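Local coordinates for protein NegoA.19184.a (Neisseria gonorrhoeae, PDB 5UEB) that is of unknown function, a gonococcal protein of the DUF4265 family that joins a five-stranded antiparallel sheet to a smaller four-stranded antiparallel sheet, at residues Thr79-Val84 with Ser138-Cys143; Ile44-Pro49 with Glu108-Val113. One frame throughout, in Å; residues are numbered along the deposited sequence.

Contact 1 of 2, residues Thr79-Val84 with Ser138-Cys143; sequences TINIVV and SYREAC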
ATOM      1  N   THR B  79       2.252  10.262 -11.057  1.00 12.67           N
ATOM      2  CA  THR B  79       1.619  11.468 -10.522  1.00 11.88           C
ATOM      3  C   THR B  79       2.660  12.282  -9.763  1.00 13.04           C
ATOM      4  O   THR B  79       3.280  11.768  -8.827  1.00 12.03           O
ATOM      5  CB  THR B  79       0.480  11.103  -9.568  1.00 11.96           C
ATOM      6  OG1 THR B  79      -0.416  10.186 -10.203  1.00 13.46           O
ATOM      7  CG2 THR B  79      -0.301  12.365  -9.130  1.00 14.14           C
ATOM      8  N   ILE B  80       2.840  13.545 -10.158  1.00 10.77           N
ATOM      9  CA  ILE B  80       3.799  14.464  -9.543  1.00 11.09           C
ATOM     10  C   ILE B  80       3.012  15.653  -9.013  1.00 13.25           C
ATOM     11  O   ILE B  80       2.232  16.258  -9.756  1.00 14.84           O
ATOM     12  CB  ILE B  80       4.852  14.941 -10.565  1.00 10.32           C
ATOM     13  CG1 ILE B  80       5.578  13.753 -11.221  1.00 11.11           C
ATOM     14  CG2 ILE B  80       5.834  15.910  -9.896  1.00 12.93           C
ATOM     15  CD1 ILE B  80       6.354  12.877 -10.258  1.00 13.17           C
ATOM     16  N   ASN B  81       3.210  15.988  -7.733  1.00 13.04           N
ATOM     17  CA  ASN B  81       2.609  17.175  -7.123  1.00 13.25           C
ATOM     18  C   ASN B  81       3.630  18.303  -7.192  1.00 13.88           C
ATOM     19  O   ASN B  81       4.805  18.092  -6.881  1.00 13.84           O
ATOM     20  CB  ASN B  81       2.280  16.961  -5.645  1.00 15.15           C
ATOM     21  CG  ASN B  81       1.436  15.717  -5.360  1.00 14.45           C
ATOM     22  OD1 ASN B  81       1.616  15.086  -4.322  1.00 15.66           O
ATOM     23  ND2 ASN B  81       0.485  15.392  -6.242  1.00 12.58           N
ATOM     24  N   ILE B  82       3.191  19.497  -7.589  1.00 15.41           N
ATOM     25  CA  ILE B  82       4.090  20.645  -7.728  1.00 13.91           C
ATOM     26  C   ILE B  82       3.424  21.848  -7.084  1.00 15.54           C
ATOM     27  O   ILE B  82       2.274  22.167  -7.401  1.00 17.82           O
ATOM     28  CB  ILE B  82       4.404  20.980  -9.200  1.00 16.26           C
ATOM     29  CG1 ILE B  82       4.881  19.741  -9.965  1.00 16.09           C
ATOM     30  CG2 ILE B  82       5.422  22.138  -9.271  1.00 14.48           C
ATOM     31  CD1 ILE B  82       5.104  19.987 -11.458  1.00 14.61           C
ATOM     32  N   VAL B  83       4.154  22.543  -6.217  1.00 15.33           N
ATOM     33  CA  VAL B  83       3.658  23.777  -5.619  1.00 16.07           C
ATOM     34  C   VAL B  83       4.673  24.879  -5.886  1.00 15.14           C
ATOM     35  O   VAL B  83       5.885  24.635  -5.853  1.00 17.94           O
ATOM     36  CB  VAL B  83       3.362  23.603  -4.116  1.00 19.62           C
ATOM     37  CG1 VAL B  83       4.607  23.289  -3.361  1.00 19.46           C
ATOM     38  CG2 VAL B  83       2.709  24.857  -3.553  1.00 23.92           C
ATOM     39  N   VAL B  84       4.183  26.086  -6.184  1.00 17.82           N
ATOM     40  CA  VAL B  84       5.048  27.208  -6.525  1.00 18.55           C
ATOM     41  C   VAL B  84       4.764  28.394  -5.613  1.00 21.01           C
ATOM     42  O   VAL B  84       3.709  28.503  -4.978  1.00 21.81           O
ATOM     43  CB  VAL B  84       4.975  27.628  -8.014  1.00 19.31           C
ATOM     44  CG1 VAL B  84       5.495  26.522  -8.900  1.00 21.42           C
ATOM     45  CG2 VAL B  84       3.547  27.998  -8.398  1.00 21.22           C
ATOM     46  N   SER B 138       8.425  23.437  -4.991  1.00 15.94           N
ATOM     47  CA  SER B 138       8.687  22.139  -4.389  0.55 12.97           C
ATOM     48  C   SER B 138       7.857  21.101  -5.126  1.00 12.57           C
ATOM     49  O   SER B 138       6.790  21.415  -5.667  1.00 15.81           O
ATOM     50  CB  SER B 138       8.293  22.116  -2.906  0.55 14.06           C
ATOM     51  OG  SER B 138       9.054  23.048  -2.166  0.55 20.80           O
ATOM     52  N   TYR B 139       8.340  19.864  -5.137  1.00 15.48           N
ATOM     53  CA  TYR B 139       7.606  18.820  -5.824  1.00 13.51           C
ATOM     54  C   TYR B 139       7.711  17.516  -5.056  1.00 12.95           C
ATOM     55  O   TYR B 139       8.619  17.306  -4.245  1.00 15.96           O
ATOM     56  CB  TYR B 139       8.057  18.660  -7.290  1.00 11.82           C
ATOM     57  CG  TYR B 139       9.400  17.983  -7.497  1.00 12.94           C
ATOM     58  CD1 TYR B 139      10.591  18.696  -7.384  1.00 13.68           C
ATOM     59  CD2 TYR B 139       9.476  16.630  -7.814  1.00 13.31           C
ATOM     60  CE1 TYR B 139      11.819  18.074  -7.578  1.00 16.16           C
ATOM     61  CE2 TYR B 139      10.699  16.000  -8.011  1.00 16.59           C
ATOM     62  CZ  TYR B 139      11.861  16.723  -7.904  1.00 15.93           C
ATOM     63  OH  TYR B 139      13.074  16.090  -8.095  1.00 21.39           O
ATOM     64  N   ARG B 140       6.748  16.638  -5.326  1.00 13.54           N
ATOM     65  CA  ARG B 140       6.668  15.343  -4.680  1.00 14.33           C
ATOM     66  C   ARG B 140       6.310  14.287  -5.718  1.00 11.76           C
ATOM     67  O   ARG B 140       5.439  14.505  -6.571  1.00 13.20           O
ATOM     68  CB  ARG B 140       5.591  15.385  -3.586  1.00 19.66           C
ATOM     69  CG  ARG B 140       5.306  14.067  -2.928  1.00 25.03           C
ATOM     70  CD  ARG B 140       4.572  14.299  -1.618  1.00 36.72           C
ATOM     71  NE  ARG B 140       5.400  15.021  -0.659  1.00 55.32           N
ATOM     72  CZ  ARG B 140       6.184  14.433   0.239  1.00 59.35           C
ATOM     73  NH1 ARG B 140       6.245  13.108   0.306  1.00 57.06           N
ATOM     74  NH2 ARG B 140       6.905  15.171   1.071  1.00 60.70           N
ATOM     75  N   GLU B 141       6.984  13.143  -5.634  1.00 13.25           N
ATOM     76  CA  GLU B 141       6.646  11.970  -6.438  1.00 12.83           C
ATOM     77  C   GLU B 141       5.524  11.219  -5.734  1.00 12.80           C
ATOM     78  O   GLU B 141       5.753  10.305  -4.941  1.00 15.36           O
ATOM     79  CB  GLU B 141       7.882  11.105  -6.659  1.00 14.40           C
ATOM     80  CG  GLU B 141       8.915  11.859  -7.473  1.00 17.11           C
ATOM     81  CD  GLU B 141      10.249  11.149  -7.606  1.00 17.78           C
ATOM     82  OE1 GLU B 141      11.011  11.545  -8.511  1.00 17.27           O
ATOM     83  OE2 GLU B 141      10.549  10.216  -6.823  1.00 19.68           O
ATOM     84  N   ALA B 142       4.284  11.635  -6.023  1.00 10.97           N
ATOM     85  CA  ALA B 142       3.135  11.056  -5.336  1.00 11.28           C
ATOM     86  C   ALA B 142       2.940   9.599  -5.727  1.00 12.87           C
ATOM     87  O   ALA B 142       2.602   8.762  -4.880  1.00 13.31           O
ATOM     88  CB  ALA B 142       1.885  11.874  -5.650  1.00 12.54           C
ATOM     89  N   CYS B 143       3.152   9.277  -7.005  1.00 11.89           N
ATOM     90  CA  CYS B 143       2.984   7.908  -7.485  1.00 11.41           C
ATOM     91  C   CYS B 143       3.963   7.723  -8.635  1.00 12.53           C
ATOM     92  O   CYS B 143       3.818   8.386  -9.665  1.00 15.64           O
ATOM     93  CB  CYS B 143       1.547   7.702  -7.968  1.00 12.94           C
ATOM     94  SG  CYS B 143       1.171   6.044  -8.564  1.00 16.11           S
TER
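N81 and R140 face each other as a hydrogen-bonded antiparallel pair, and their side chains leave the same face of the sheet. CG of N81 sits beside its own backbone N, anti to the carbonyl carbon (chi1 -53°), and OD1 lies 3.5 Å from CB of A142. The same OD1 lies 4.1 Å from CB, CG and CD of R140, whose aliphatic part passes it obliquely while the guanidinium leads away from the strand pair. T79 and C143 continue this face, with CB of T79 3.9 Å from CB of C143, and V83 lies beside S138 at the other end. On the opposite face, I80 and E141 run side by side, CD1 of I80 meeting CG of E141 at 3.9 Å; the E141 carboxylate reaches K125 and Y120. CG of Y139 sits between its backbone N and carbonyl carbon (chi1 74°), and the ring leads away from the pair toward helix 122-133, where OH bonds to N129. I82 CG1 lies 4.3 Å from Y139 CB, and L128 of that helix touches both side chains. Three pairs of backbone hydrogen bonds join the strands, the bond from V83 N to S138 O being nearly straight at 173°. A142 and C143 both face T79: a classic beta bulge, at the corner the chain turns at A142, in an edge strand of an antiparallel sheet backed by helix 122-133.

Contact 2 of 2, residues Ile44-Pro49 with Glu108-Val113; sequences IPLFAP and ENYLSV. With EDO (1,2-ethanediol), chain N.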
ATOM      1  N   ILE B  44      -6.822  13.043 -12.148  1.00  9.97           N
ATOM      2  CA  ILE B  44      -5.475  13.031 -11.567  1.00  9.93           C
ATOM      3  C   ILE B  44      -5.601  13.297 -10.070  1.00 11.54           C
ATOM      4  O   ILE B  44      -6.126  14.351  -9.684  1.00 12.30           O
ATOM      5  CB  ILE B  44      -4.601  14.102 -12.222  1.00 10.46           C
ATOM      6  CG1 ILE B  44      -4.498  13.850 -13.723  1.00 12.58           C
ATOM      7  CG2 ILE B  44      -3.200  14.096 -11.587  1.00 12.65           C
ATOM      8  CD1 ILE B  44      -3.883  15.007 -14.477  1.00 14.83           C
ATOM      9  N   PRO B  45      -5.139  12.402  -9.194  1.00 11.48           N
ATOM     10  CA  PRO B  45      -5.254  12.665  -7.752  1.00 10.94           C
ATOM     11  C   PRO B  45      -4.424  13.880  -7.356  1.00 12.83           C
ATOM     12  O   PRO B  45      -3.260  14.006  -7.740  1.00 12.59           O
ATOM     13  CB  PRO B  45      -4.707  11.379  -7.114  1.00 12.63           C
ATOM     14  CG  PRO B  45      -4.881  10.314  -8.195  1.00 13.33           C
ATOM     15  CD  PRO B  45      -4.587  11.062  -9.474  1.00 11.93           C
ATOM     16  N   LEU B  46      -5.042  14.789  -6.594  1.00 11.96           N
ATOM     17  CA  LEU B  46      -4.358  16.009  -6.180  1.00 13.06           C
ATOM     18  C   LEU B  46      -3.424  15.765  -5.005  1.00 12.32           C
ATOM     19  O   LEU B  46      -2.325  16.330  -4.961  1.00 13.72           O
ATOM     20  CB  LEU B  46      -5.376  17.094  -5.811  1.00 12.81           C
ATOM     21  CG  LEU B  46      -6.129  17.732  -6.981  1.00 14.87           C
ATOM     22  CD1 LEU B  46      -7.233  18.646  -6.438  1.00 18.95           C
ATOM     23  CD2 LEU B  46      -5.157  18.514  -7.856  1.00 16.60           C
ATOM     24  N   PHE B  47      -3.847  14.950  -4.033  1.00 12.62           N
ATOM     25  CA  PHE B  47      -3.121  14.831  -2.769  1.00 12.59           C
ATOM     26  C   PHE B  47      -2.901  13.392  -2.317  1.00 13.94           C
ATOM     27  O   PHE B  47      -1.876  13.092  -1.690  1.00 16.06           O
ATOM     28  CB  PHE B  47      -3.869  15.572  -1.659  1.00 17.41           C
ATOM     29  CG  PHE B  47      -4.091  17.020  -1.950  1.00 18.26           C
ATOM     30  CD1 PHE B  47      -3.037  17.913  -1.904  1.00 24.03           C
ATOM     31  CD2 PHE B  47      -5.353  17.486  -2.275  1.00 23.43           C
ATOM     32  CE1 PHE B  47      -3.239  19.250  -2.180  1.00 30.49           C
ATOM     33  CE2 PHE B  47      -5.558  18.820  -2.551  1.00 26.25           C
ATOM     34  CZ  PHE B  47      -4.501  19.696  -2.510  1.00 25.77           C
ATOM     35  N   ALA B  48      -3.853  12.508  -2.584  1.00 14.38           N
ATOM     36  CA  ALA B  48      -3.733  11.144  -2.101  1.00 14.21           C
ATOM     37  C   ALA B  48      -2.535  10.479  -2.769  1.00 14.04           C
ATOM     38  O   ALA B  48      -2.374  10.586  -3.994  1.00 15.64           O
ATOM     39  CB  ALA B  48      -5.005  10.350  -2.392  1.00 16.10           C
ATOM     40  N   PRO B  49      -1.671   9.815  -2.016  1.00 13.61           N
ATOM     41  CA  PRO B  49      -0.472   9.218  -2.605  1.00 14.70           C
ATOM     42  C   PRO B  49      -0.734   7.842  -3.208  1.00 16.40           C
ATOM     43  O   PRO B  49      -1.746   7.188  -2.939  1.00 14.79           O
ATOM     44  CB  PRO B  49       0.474   9.101  -1.401  1.00 17.83           C
ATOM     45  CG  PRO B  49      -0.444   8.926  -0.233  1.00 18.92           C
ATOM     46  CD  PRO B  49      -1.657   9.774  -0.540  1.00 16.01           C
ATOM     47  N   GLU B 108      -4.235  28.529  -7.803  1.00 25.38           N
ATOM     48  CA  GLU B 108      -3.271  29.129  -8.715  1.00 27.22           C
ATOM     49  C   GLU B 108      -1.836  28.667  -8.496  1.00 28.55           C
ATOM     50  O   GLU B 108      -1.000  28.874  -9.382  1.00 29.24           O
ATOM     51  CB  GLU B 108      -3.332  30.654  -8.618  1.00 29.24           C
ATOM     52  CG  GLU B 108      -4.667  31.210  -9.067  1.00 40.77           C
ATOM     53  CD  GLU B 108      -5.012  30.788 -10.484  1.00 43.52           C
ATOM     54  OE1 GLU B 108      -4.337  31.256 -11.424  1.00 45.83           O
ATOM     55  OE2 GLU B 108      -5.947  29.977 -10.656  1.00 41.15           O
ATOM     56  N   ASN B 109      -1.524  28.045  -7.359  1.00 22.67           N
ATOM     57  CA  ASN B 109      -0.137  27.742  -7.024  1.00 22.41           C
ATOM     58  C   ASN B 109       0.150  26.253  -6.873  1.00 21.56           C
ATOM     59  O   ASN B 109       1.236  25.890  -6.403  1.00 19.33           O
ATOM     60  CB  ASN B 109       0.284  28.485  -5.752  1.00 23.54           C
ATOM     61  CG  ASN B 109       0.060  29.975  -5.852  1.00 30.73           C
ATOM     62  OD1 ASN B 109      -0.849  30.515  -5.228  1.00 39.43           O
ATOM     63  ND2 ASN B 109       0.884  30.649  -6.645  1.00 41.65           N
ATOM     64  N   TYR B 110      -0.773  25.379  -7.261  1.00 17.54           N
ATOM     65  CA  TYR B 110      -0.605  23.948  -7.052  1.00 16.88           C
ATOM     66  C   TYR B 110      -1.102  23.198  -8.273  1.00 16.87           C
ATOM     67  O   TYR B 110      -2.186  23.491  -8.795  1.00 16.73           O
ATOM     68  CB  TYR B 110      -1.400  23.474  -5.828  1.00 15.99           C
ATOM     69  CG  TYR B 110      -1.153  22.030  -5.427  1.00 14.98           C
ATOM     70  CD1 TYR B 110      -1.856  20.977  -6.015  1.00 14.46           C
ATOM     71  CD2 TYR B 110      -0.225  21.722  -4.443  1.00 22.44           C
ATOM     72  CE1 TYR B 110      -1.634  19.667  -5.636  1.00 14.82           C
ATOM     73  CE2 TYR B 110       0.009  20.413  -4.059  1.00 20.98           C
ATOM     74  CZ  TYR B 110      -0.703  19.390  -4.652  1.00 16.42           C
ATOM     75  OH  TYR B 110      -0.461  18.094  -4.259  1.00 15.50           O
ATOM     76  N   LEU B 111      -0.315  22.223  -8.710  1.00 15.19           N
ATOM     77  CA  LEU B 111      -0.680  21.346  -9.806  1.00 15.02           C
ATOM     78  C   LEU B 111      -0.365  19.917  -9.417  1.00 12.71           C
ATOM     79  O   LEU B 111       0.631  19.651  -8.742  1.00 15.01           O
ATOM     80  CB  LEU B 111       0.179  21.632 -11.063  1.00 20.46           C
ATOM     81  CG  LEU B 111      -0.097  22.863 -11.916  1.00 24.50           C
ATOM     82  CD1 LEU B 111       0.935  22.963 -13.028  1.00 23.11           C
ATOM     83  CD2 LEU B 111      -1.508  22.784 -12.487  1.00 24.94           C
ATOM     84  N   SER B 112      -1.208  18.995  -9.855  0.73 11.21           N
ATOM     85  CA  SER B 112      -0.832  17.594  -9.914  0.73 12.19           C
ATOM     86  C   SER B 112      -0.768  17.204 -11.383  0.73 14.49           C
ATOM     87  O   SER B 112      -1.685  17.521 -12.151  0.73 15.58           O
ATOM     88  CB  SER B 112      -1.824  16.738  -9.130  0.73 12.84           C
ATOM     89  OG  SER B 112      -1.259  15.506  -8.760  0.73 11.54           O
ATOM     90  N   VAL B 113       0.321  16.540 -11.769  1.00 13.06           N
ATOM     91  CA  VAL B 113       0.658  16.276 -13.163  1.00 14.24           C
ATOM     92  C   VAL B 113       0.709  14.777 -13.388  1.00 13.38           C
ATOM     93  O   VAL B 113       1.358  14.052 -12.624  1.00 12.53           O
ATOM     94  CB  VAL B 113       2.006  16.918 -13.530  1.00 13.99           C
ATOM     95  CG1 VAL B 113       2.331  16.669 -14.999  1.00 15.95           C
ATOM     96  CG2 VAL B 113       1.983  18.411 -13.197  1.00 18.27           C
TER
HETATM   97  C1  EDO N 207      -2.713   4.198  -1.246  1.00 42.44           C
HETATM   98  O1  EDO N 207      -2.753   2.976  -1.995  1.00 47.76           O
HETATM   99  C2  EDO N 207      -3.900   5.092  -1.591  1.00 33.29           C
HETATM  100  O2  EDO N 207      -3.810   6.316  -0.851  1.00 35.54           O
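From I44 to F47 the chain runs at 135° to strand 110-113, approaching it most closely where CA of L46 lies 5.4 Å from CA of S112, and no backbone hydrogen bond joins the two. Side-chain hydroxyls of the strand reach loop carbonyls instead. In the conformer given, S112 OG donates to P45 O at 2.7 Å, and N81 makes a weak second bond to this hydroxyl; Y110 OH donates to L46 O, also at 2.7 Å. Each donor is tilted 20° from the plane of its carbonyl. L46 O lies at the edge of the Y110 ring, near its plane, whereas CE1 of F47 stands 3.5 Å above one face, offset toward the rim, the planes 35° apart in an oblique pair. L46 CD2 packs on S112 CB, and CG2 of I44 lies 3.7 Å from S112 OG. The carboxylate of E27 accepts hydrogen bonds from the backbone N-H groups of L46, F47 and A48. Two consecutive carbonyls of an irregular segment are thus bonded by hydroxyls from alternate residues of one strand, an arrangement consistent with a buried loop held by directional bonds as well as by apolar contacts.

Along the chain, segment 44-49 comes first, in the loop between strands 39-41 and 56-62 of the larger sheet. Strand 78-84 follows, and 108-113 then closes contact 2 across 58 intervening residues. Only after helix 122-133 does 138-143 return to strand 78-84, closing contact 1 across 53. The two closures cross, because their segments alternate. They meet at neighbouring strands 78-84 and 110-115, where probable backbone hydrogen bonds join I80 to V113 and I82 to L111. Contact 1 adds the C-terminal edge strand to the smaller sheet, whereas contact 2 ties that sheet to a loop of the larger one, so together they link both halves of the fold.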